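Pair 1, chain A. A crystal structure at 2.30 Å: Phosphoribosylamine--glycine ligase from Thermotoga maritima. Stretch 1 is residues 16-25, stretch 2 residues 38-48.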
# COMPACT_ATOMS: atom_id res chain seq x y z
N VAL A 16 19.45 -15.22 10.08
CA VAL A 16 18.38 -16.26 10.23
C VAL A 16 16.99 -15.64 10.51
O VAL A 16 15.96 -16.29 10.24
CB VAL A 16 18.73 -17.30 11.35
CG1 VAL A 16 17.66 -18.41 11.43
CG2 VAL A 16 20.11 -17.92 11.11
N ARG A 17 16.94 -14.40 11.01
CA ARG A 17 15.69 -13.87 11.57
C ARG A 17 15.14 -12.61 10.88
O ARG A 17 15.88 -11.66 10.59
CB ARG A 17 15.86 -13.61 13.04
CG ARG A 17 16.96 -14.45 13.66
CD ARG A 17 16.87 -14.64 15.15
NE ARG A 17 16.35 -13.47 15.84
CZ ARG A 17 16.51 -13.24 17.12
NH1 ARG A 17 17.21 -14.08 17.90
NH2 ARG A 17 15.98 -12.13 17.65
N VAL A 18 13.82 -12.62 10.68
CA VAL A 18 13.09 -11.56 10.03
C VAL A 18 12.18 -10.85 11.02
O VAL A 18 11.45 -11.45 11.79
CB VAL A 18 12.28 -12.13 8.88
CG1 VAL A 18 11.51 -11.03 8.14
CG2 VAL A 18 13.21 -12.89 7.94
N HIS A 19 12.23 -9.53 10.98
CA HIS A 19 11.46 -8.74 11.89
C HIS A 19 10.50 -7.83 11.15
O HIS A 19 10.91 -6.99 10.36
CB HIS A 19 12.44 -7.95 12.69
CG HIS A 19 13.32 -8.79 13.55
ND1 HIS A 19 12.94 -9.19 14.81
CD2 HIS A 19 14.56 -9.28 13.35
CE1 HIS A 19 13.93 -9.87 15.37
NE2 HIS A 19 14.92 -9.94 14.50
N ILE A 20 9.22 -8.03 11.36
CA ILE A 20 8.22 -7.30 10.61
C ILE A 20 7.49 -6.31 11.53
O ILE A 20 6.82 -6.68 12.53
CB ILE A 20 7.25 -8.30 9.91
CG1 ILE A 20 8.05 -9.17 8.95
CG2 ILE A 20 6.14 -7.58 9.15
CD1 ILE A 20 7.38 -10.36 8.53
N LEU A 21 7.61 -5.05 11.17
CA LEU A 21 6.87 -4.00 11.89
C LEU A 21 5.45 -3.82 11.31
O LEU A 21 5.29 -3.60 10.15
CB LEU A 21 7.67 -2.71 11.85
CG LEU A 21 9.02 -2.66 12.59
CD1 LEU A 21 9.68 -3.95 12.87
CD2 LEU A 21 9.98 -1.79 11.80
N GLY A 22 4.45 -3.97 12.17
CA GLY A 22 3.07 -3.75 11.81
C GLY A 22 2.12 -4.83 12.29
O GLY A 22 2.53 -5.80 12.97
N SER A 23 0.85 -4.66 11.93
CA SER A 23 -0.22 -5.53 12.41
C SER A 23 -1.30 -5.91 11.38
O SER A 23 -2.30 -6.53 11.76
CB SER A 23 -0.90 -4.84 13.60
OG SER A 23 -1.13 -3.48 13.27
N GLY A 24 -1.10 -5.58 10.10
CA GLY A 24 -2.09 -5.83 9.07
C GLY A 24 -1.83 -7.11 8.32
O GLY A 24 -0.95 -7.83 8.66
N GLY A 25 -2.63 -7.37 7.29
CA GLY A 25 -2.51 -8.56 6.45
C GLY A 25 -1.30 -8.55 5.57
O GLY A 25 -0.77 -9.61 5.25
N GLY A 38 11.24 -21.04 5.97
CA GLY A 38 12.04 -21.52 7.09
C GLY A 38 12.71 -20.49 7.98
O GLY A 38 13.46 -20.85 8.89
N TYR A 39 12.43 -19.21 7.75
CA TYR A 39 12.99 -18.14 8.58
C TYR A 39 12.22 -17.95 9.89
O TYR A 39 11.02 -18.27 9.97
CB TYR A 39 13.04 -16.82 7.82
CG TYR A 39 13.99 -16.85 6.66
CD1 TYR A 39 15.34 -16.58 6.84
CD2 TYR A 39 13.55 -17.15 5.40
CE1 TYR A 39 16.23 -16.62 5.77
CE2 TYR A 39 14.42 -17.18 4.32
CZ TYR A 39 15.76 -16.92 4.51
OH TYR A 39 16.61 -16.98 3.44
N GLU A 40 12.91 -17.45 10.92
CA GLU A 40 12.32 -17.19 12.23
C GLU A 40 11.76 -15.78 12.16
O GLU A 40 12.50 -14.83 11.90
CB GLU A 40 13.40 -17.29 13.31
CG GLU A 40 12.93 -17.78 14.68
CD GLU A 40 13.96 -17.53 15.78
OE1 GLU A 40 14.30 -16.35 16.00
OE2 GLU A 40 14.42 -18.50 16.44
N VAL A 41 10.46 -15.64 12.38
CA VAL A 41 9.79 -14.40 12.07
C VAL A 41 9.23 -13.77 13.34
O VAL A 41 8.55 -14.41 14.13
CB VAL A 41 8.74 -14.61 10.93
CG1 VAL A 41 7.78 -13.44 10.78
CG2 VAL A 41 9.47 -14.85 9.59
N HIS A 42 9.57 -12.51 13.54
CA HIS A 42 9.06 -11.73 14.64
C HIS A 42 8.21 -10.57 14.11
O HIS A 42 8.63 -9.81 13.23
CB HIS A 42 10.21 -11.22 15.49
CG HIS A 42 11.13 -12.31 15.94
ND1 HIS A 42 10.95 -13.02 17.10
CD2 HIS A 42 12.23 -12.84 15.35
CE1 HIS A 42 11.89 -13.93 17.22
NE2 HIS A 42 12.69 -13.84 16.16
N PHE A 43 7.01 -10.43 14.67
CA PHE A 43 6.13 -9.35 14.29
C PHE A 43 6.00 -8.34 15.43
O PHE A 43 6.00 -8.71 16.60
CB PHE A 43 4.77 -9.89 14.00
CG PHE A 43 4.74 -10.99 13.01
CD1 PHE A 43 4.84 -12.32 13.42
CD2 PHE A 43 4.48 -10.72 11.67
CE1 PHE A 43 4.72 -13.36 12.50
CE2 PHE A 43 4.35 -11.75 10.77
CZ PHE A 43 4.47 -13.10 11.20
N TYR A 44 5.89 -7.08 15.06
CA TYR A 44 5.90 -5.98 16.02
C TYR A 44 4.82 -4.94 15.66
O TYR A 44 5.09 -4.08 14.83
CB TYR A 44 7.25 -5.29 16.00
CG TYR A 44 8.42 -6.19 16.26
CD1 TYR A 44 8.96 -6.98 15.24
CD2 TYR A 44 9.01 -6.25 17.51
CE1 TYR A 44 10.05 -7.81 15.49
CE2 TYR A 44 10.11 -7.09 17.76
CZ TYR A 44 10.61 -7.83 16.74
OH TYR A 44 11.65 -8.64 16.97
N PRO A 45 3.64 -4.98 16.27
CA PRO A 45 3.21 -5.99 17.25
C PRO A 45 2.44 -7.19 16.70
O PRO A 45 1.97 -8.00 17.47
CB PRO A 45 2.29 -5.18 18.16
CG PRO A 45 1.66 -4.21 17.24
CD PRO A 45 2.63 -3.93 16.13
N GLY A 46 2.31 -7.32 15.40
CA GLY A 46 1.44 -8.34 14.85
C GLY A 46 -0.01 -8.25 15.32
O GLY A 46 -0.53 -7.17 15.68
N ASN A 47 -0.67 -9.41 15.29
CA ASN A 47 -2.03 -9.59 15.74
C ASN A 47 -2.25 -11.07 16.05
O ASN A 47 -1.34 -11.87 15.94
CB ASN A 47 -2.97 -9.12 14.65
CG ASN A 47 -2.68 -9.78 13.34
OD1 ASN A 47 -2.75 -11.01 13.23
ND2 ASN A 47 -2.33 -8.97 12.33
N ALA A 48 -3.45 -11.46 16.43
CA ALA A 48 -3.68 -12.83 16.89
C ALA A 48 -3.50 -13.91 15.80
O ALA A 48 -3.35 -15.09 16.11
CB ALA A 48 -5.11 -12.93 17.56

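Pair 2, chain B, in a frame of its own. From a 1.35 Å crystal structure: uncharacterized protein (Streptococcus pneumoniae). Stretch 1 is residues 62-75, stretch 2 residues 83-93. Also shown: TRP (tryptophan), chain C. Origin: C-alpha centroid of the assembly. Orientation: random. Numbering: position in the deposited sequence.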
# COMPACT_ATOMS: atom_id res chain seq x y z
N GLY B 62 -19.23 -14.54 14.80
CA GLY B 62 -20.32 -14.86 13.88
C GLY B 62 -20.27 -14.23 12.48
O GLY B 62 -21.25 -14.25 11.74
N ASN B 63 -19.13 -13.66 12.12
CA ASN B 63 -18.94 -13.11 10.78
C ASN B 63 -18.85 -14.23 9.76
O ASN B 63 -18.30 -15.31 10.05
CB ASN B 63 -17.69 -12.24 10.75
CG ASN B 63 -17.85 -10.96 11.58
OD1 ASN B 63 -17.02 -10.62 12.44
ND2 ASN B 63 -18.95 -10.28 11.35
N ASP B 64 -19.40 -13.98 8.57
CA ASP B 64 -19.30 -14.93 7.45
C ASP B 64 -17.89 -14.97 6.89
O ASP B 64 -17.46 -15.98 6.31
CB ASP B 64 -20.23 -14.52 6.31
CG ASP B 64 -21.68 -14.57 6.68
OD1 ASP B 64 -22.10 -15.48 7.43
OD2 ASP B 64 -22.42 -13.70 6.17
N LEU B 65 -17.20 -13.83 6.97
CA LEU B 65 -15.80 -13.71 6.53
C LEU B 65 -15.23 -12.46 7.17
O LEU B 65 -15.98 -11.63 7.72
CB LEU B 65 -15.66 -13.65 4.99
CG LEU B 65 -16.41 -12.54 4.22
CD1 LEU B 65 -15.72 -11.17 4.31
CD2 LEU B 65 -16.54 -12.96 2.76
N VAL B 66 -13.91 -12.32 7.11
CA VAL B 66 -13.25 -11.12 7.58
C VAL B 66 -12.37 -10.55 6.46
O VAL B 66 -11.95 -11.28 5.55
CB VAL B 66 -12.43 -11.38 8.88
CG1 VAL B 66 -13.35 -11.71 10.04
CG2 VAL B 66 -11.45 -12.51 8.66
N VAL B 67 -12.08 -9.26 6.57
CA VAL B 67 -11.35 -8.50 5.56
C VAL B 67 -10.22 -7.77 6.24
O VAL B 67 -10.47 -7.06 7.22
CB VAL B 67 -12.27 -7.45 4.87
CG1 VAL B 67 -11.52 -6.73 3.74
CG2 VAL B 67 -13.55 -8.11 4.32
N GLY B 68 -9.00 -7.93 5.74
CA GLY B 68 -7.86 -7.21 6.29
C GLY B 68 -7.34 -6.20 5.30
O GLY B 68 -6.89 -6.56 4.20
N ILE B 69 -7.43 -4.92 5.67
CA ILE B 69 -6.92 -3.83 4.83
C ILE B 69 -5.49 -3.55 5.25
O ILE B 69 -5.24 -3.10 6.37
CB ILE B 69 -7.78 -2.53 4.94
CG1 ILE B 69 -9.27 -2.84 4.75
CG2 ILE B 69 -7.28 -1.51 3.90
CD1 ILE B 69 -10.20 -1.61 4.86
N ALA B 70 -4.57 -3.86 4.32
CA ALA B 70 -3.10 -3.80 4.45
C ALA B 70 -2.56 -5.10 5.05
O ALA B 70 -3.25 -5.82 5.78
CB ALA B 70 -2.62 -2.55 5.24
N THR B 71 -1.32 -5.39 4.71
CA THR B 71 -0.68 -6.65 5.03
C THR B 71 -0.72 -7.02 6.53
O THR B 71 -1.11 -8.14 6.84
CB THR B 71 0.76 -6.69 4.42
OG1 THR B 71 0.66 -6.76 3.00
CG2 THR B 71 1.55 -7.90 4.90
N PRO B 72 -0.39 -6.09 7.44
CA PRO B 72 -0.44 -6.54 8.85
C PRO B 72 -1.84 -6.93 9.32
O PRO B 72 -1.97 -7.79 10.19
CB PRO B 72 0.07 -5.32 9.62
CG PRO B 72 0.97 -4.62 8.60
CD PRO B 72 0.21 -4.75 7.30
N ALA B 73 -2.88 -6.30 8.77
CA ALA B 73 -4.24 -6.66 9.15
C ALA B 73 -4.63 -8.03 8.60
O ALA B 73 -5.18 -8.85 9.32
CB ALA B 73 -5.23 -5.61 8.71
N ALA B 74 -4.33 -8.28 7.32
CA ALA B 74 -4.62 -9.58 6.75
C ALA B 74 -3.82 -10.67 7.46
O ALA B 74 -4.36 -11.74 7.70
CB ALA B 74 -4.32 -9.59 5.25
N GLN B 75 -2.56 -10.40 7.81
CA GLN B 75 -1.75 -11.37 8.54
C GLN B 75 -2.33 -11.65 9.93
O GLN B 75 -2.36 -12.79 10.37
CB GLN B 75 -0.30 -10.92 8.64
CG GLN B 75 0.46 -11.01 7.30
CD GLN B 75 1.87 -10.49 7.40
OE1 GLN B 75 2.10 -9.42 7.95
NE2 GLN B 75 2.82 -11.21 6.82
N ASP B 83 -9.89 -21.35 9.15
CA ASP B 83 -11.11 -21.89 8.48
C ASP B 83 -12.11 -20.85 8.00
O ASP B 83 -12.80 -21.08 7.01
CB ASP B 83 -11.78 -23.07 9.23
CG ASP B 83 -12.07 -22.78 10.68
OD1 ASP B 83 -12.08 -21.59 11.07
OD2 ASP B 83 -12.30 -23.74 11.44
N LEU B 84 -12.17 -19.68 8.64
CA LEU B 84 -13.06 -18.62 8.21
C LEU B 84 -12.41 -17.89 7.01
O LEU B 84 -11.23 -17.59 7.07
CB LEU B 84 -13.29 -17.64 9.37
CG LEU B 84 -14.31 -16.54 9.12
CD1 LEU B 84 -15.72 -17.11 9.06
CD2 LEU B 84 -14.20 -15.47 10.21
N PRO B 85 -13.18 -17.56 5.95
CA PRO B 85 -12.54 -16.82 4.85
C PRO B 85 -11.95 -15.47 5.28
O PRO B 85 -12.59 -14.69 6.01
CB PRO B 85 -13.69 -16.60 3.86
CG PRO B 85 -14.64 -17.73 4.12
CD PRO B 85 -14.57 -17.94 5.62
N VAL B 86 -10.74 -15.22 4.82
CA VAL B 86 -10.03 -13.97 5.04
C VAL B 86 -9.77 -13.34 3.67
O VAL B 86 -9.16 -13.94 2.80
CB VAL B 86 -8.70 -14.22 5.75
CG1 VAL B 86 -7.89 -12.91 5.88
CG2 VAL B 86 -8.93 -14.87 7.13
N ILE B 87 -10.27 -12.12 3.50
CA ILE B 87 -10.10 -11.42 2.23
C ILE B 87 -9.06 -10.32 2.40
O ILE B 87 -9.22 -9.42 3.24
CB ILE B 87 -11.44 -10.79 1.75
CG1 ILE B 87 -12.59 -11.81 1.76
CG2 ILE B 87 -11.27 -10.17 0.37
CD1 ILE B 87 -12.35 -13.13 1.01
N MSE B 88 -7.99 -10.41 1.61
CA MSE B 88 -6.96 -9.40 1.58
C MSE B 88 -7.43 -8.17 0.79
O MSE B 88 -7.89 -8.31 -0.35
CB MSE B 88 -5.73 -9.94 0.86
CG MSE B 88 -5.11 -11.21 1.48
SE MSE B 88 -3.56 -11.85 0.47
CE MSE B 88 -4.37 -12.14 -1.26
N ALA B 89 -7.32 -6.99 1.41
CA ALA B 89 -7.58 -5.74 0.69
C ALA B 89 -6.27 -4.97 0.54
O ALA B 89 -5.83 -4.27 1.48
CB ALA B 89 -8.60 -4.91 1.43
N ALA B 90 -5.67 -5.11 -0.64
CA ALA B 90 -4.43 -4.42 -1.00
C ALA B 90 -3.22 -4.92 -0.20
O ALA B 90 -2.61 -4.18 0.58
CB ALA B 90 -4.58 -2.89 -0.91
N ILE B 91 -2.87 -6.19 -0.43
CA ILE B 91 -1.67 -6.81 0.15
C ILE B 91 -0.66 -6.87 -1.00
O ILE B 91 -0.88 -7.55 -2.01
CB ILE B 91 -2.01 -8.22 0.68
CG1 ILE B 91 -2.64 -8.15 2.09
CG2 ILE B 91 -0.75 -9.09 0.78
CD1 ILE B 91 -3.73 -7.10 2.32
N THR B 92 0.46 -6.17 -0.85
CA THR B 92 1.40 -6.02 -1.96
C THR B 92 2.06 -7.33 -2.40
O THR B 92 2.26 -7.57 -3.59
CB THR B 92 2.44 -4.92 -1.63
OG1 THR B 92 1.76 -3.66 -1.64
CG2 THR B 92 3.64 -4.88 -2.56
N ASP B 93 2.39 -8.18 -1.44
CA ASP B 93 3.09 -9.44 -1.74
C ASP B 93 2.50 -10.59 -0.93
O ASP B 93 3.04 -10.97 0.10
CB ASP B 93 4.59 -9.30 -1.46
CG ASP B 93 5.36 -10.59 -1.68
OD1 ASP B 93 4.83 -11.53 -2.31
OD2 ASP B 93 6.51 -10.66 -1.22
N TRP C . -0.32 -2.61 -0.04
CA TRP C . -0.02 -2.23 1.37
C TRP C . 0.27 -3.45 2.17
O TRP C . 0.18 -3.42 3.40
CB TRP C . -1.20 -1.43 1.95
CG TRP C . -1.44 -0.16 1.19
CD1 TRP C . -2.41 0.08 0.21
CD2 TRP C . -0.66 1.08 1.30
NE1 TRP C . -2.28 1.37 -0.26
CE2 TRP C . -1.27 2.00 0.33
CE3 TRP C . 0.43 1.43 2.06
CZ2 TRP C . -0.72 3.26 0.20
CZ3 TRP C . 0.95 2.71 1.91
CH2 TRP C . 0.37 3.61 0.99
OXT TRP C . 0.61 -4.49 1.59
O HOH W 1 2.62 -7.85 1.40

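Both pairs consist of two adjacent parallel strands, crossing at -21° in pair 1 and -23° in pair 2, and their central backbones superpose with an RMSD of 0.9 Å. The register is the same: Val A18, Ile A20 and Gly A22 fall on Val B66, Gly B68 and Ala B70, while Glu A40, His A42 and Tyr A44 fall on Pro B85, Ile B87 and Ala B89. The hydrogen-bond ladder is therefore shared. Val A18 N donates to Glu A40 O (2.8 Å) as Val B66 N does to Pro B85 O (2.9 Å), and His A42 N to Val A18 O (2.8 Å) as Ile B87 N to Val B66 O (2.8 Å). The ladder continues to Gly A22 N and Tyr A44 O (2.7 Å), matched by Ala B70 N and Ala B89 O (3.1 Å). Pair 1 has an additional weak bond at its start, from Glu A40 N to Val A16 O (3.3 Å); proline at the matching position of pair 2 has no amide hydrogen to give.

The sheet face carrying Val A18 and Val A41 is apolar in both. These valines coincide closely with Val B66 and Val B86, and touch similarly: Val A18 CB to Val A41 CG2 is 4.0 Å, Val B66 CG2 to Val B86 CG2 3.8 Å. One step on, the solutions diverge. Ile A20 extends CD1 to Val A41 CG1 (3.8 Å) and Phe A43 CE2 (4.0 Å). Its counterpart Gly B68 leaves this space to the helix that follows: a CB there would clash with Ala B74 N, and Ala B74 CB packs against Met B88 CG (4.2 Å), a selenomethionine, and Ile B91 CG1 (3.9 Å).

The opposite face differs most in chemistry. In pair 1 it is largely polar and aromatic, with Leu A21 CD1 against Tyr A44 CD1 (3.9 Å) as an apolar exception. His A19 ND1 and Tyr A44 OH share a short hydrogen bond (2.6 Å), the His A19 and His A42 rings lie nearly parallel but slid apart, and His A42 NE2 donates to Glu A40 OE1 (3.0 Å). Arg A17 NE meets Glu A40 OE1 at 3.5 Å in a salt bridge of charges alone. Pair 2 fills the matching positions with aliphatic groups: Leu B65 CD1 approaches Ile B87 CG1 (4.1 Å), and the small Ala B89 CB, in place of the tyrosine, lies 4.1 Å from Val B67 CG1 and 4.0 Å from Ile B69 CG1.

The ladder of pair 1 runs one rung further, with Gly A46 N donating to Gly A22 O (2.9 Å). At the matching positions, Ala B70 and Ile B91, there is no such bond; Ala B70 O accepts instead from Ala B74 N in the helix that follows (3.1 Å). In pair 2, Thr B71 N and Thr B92 N bind the carboxylate of the tryptophan ligand.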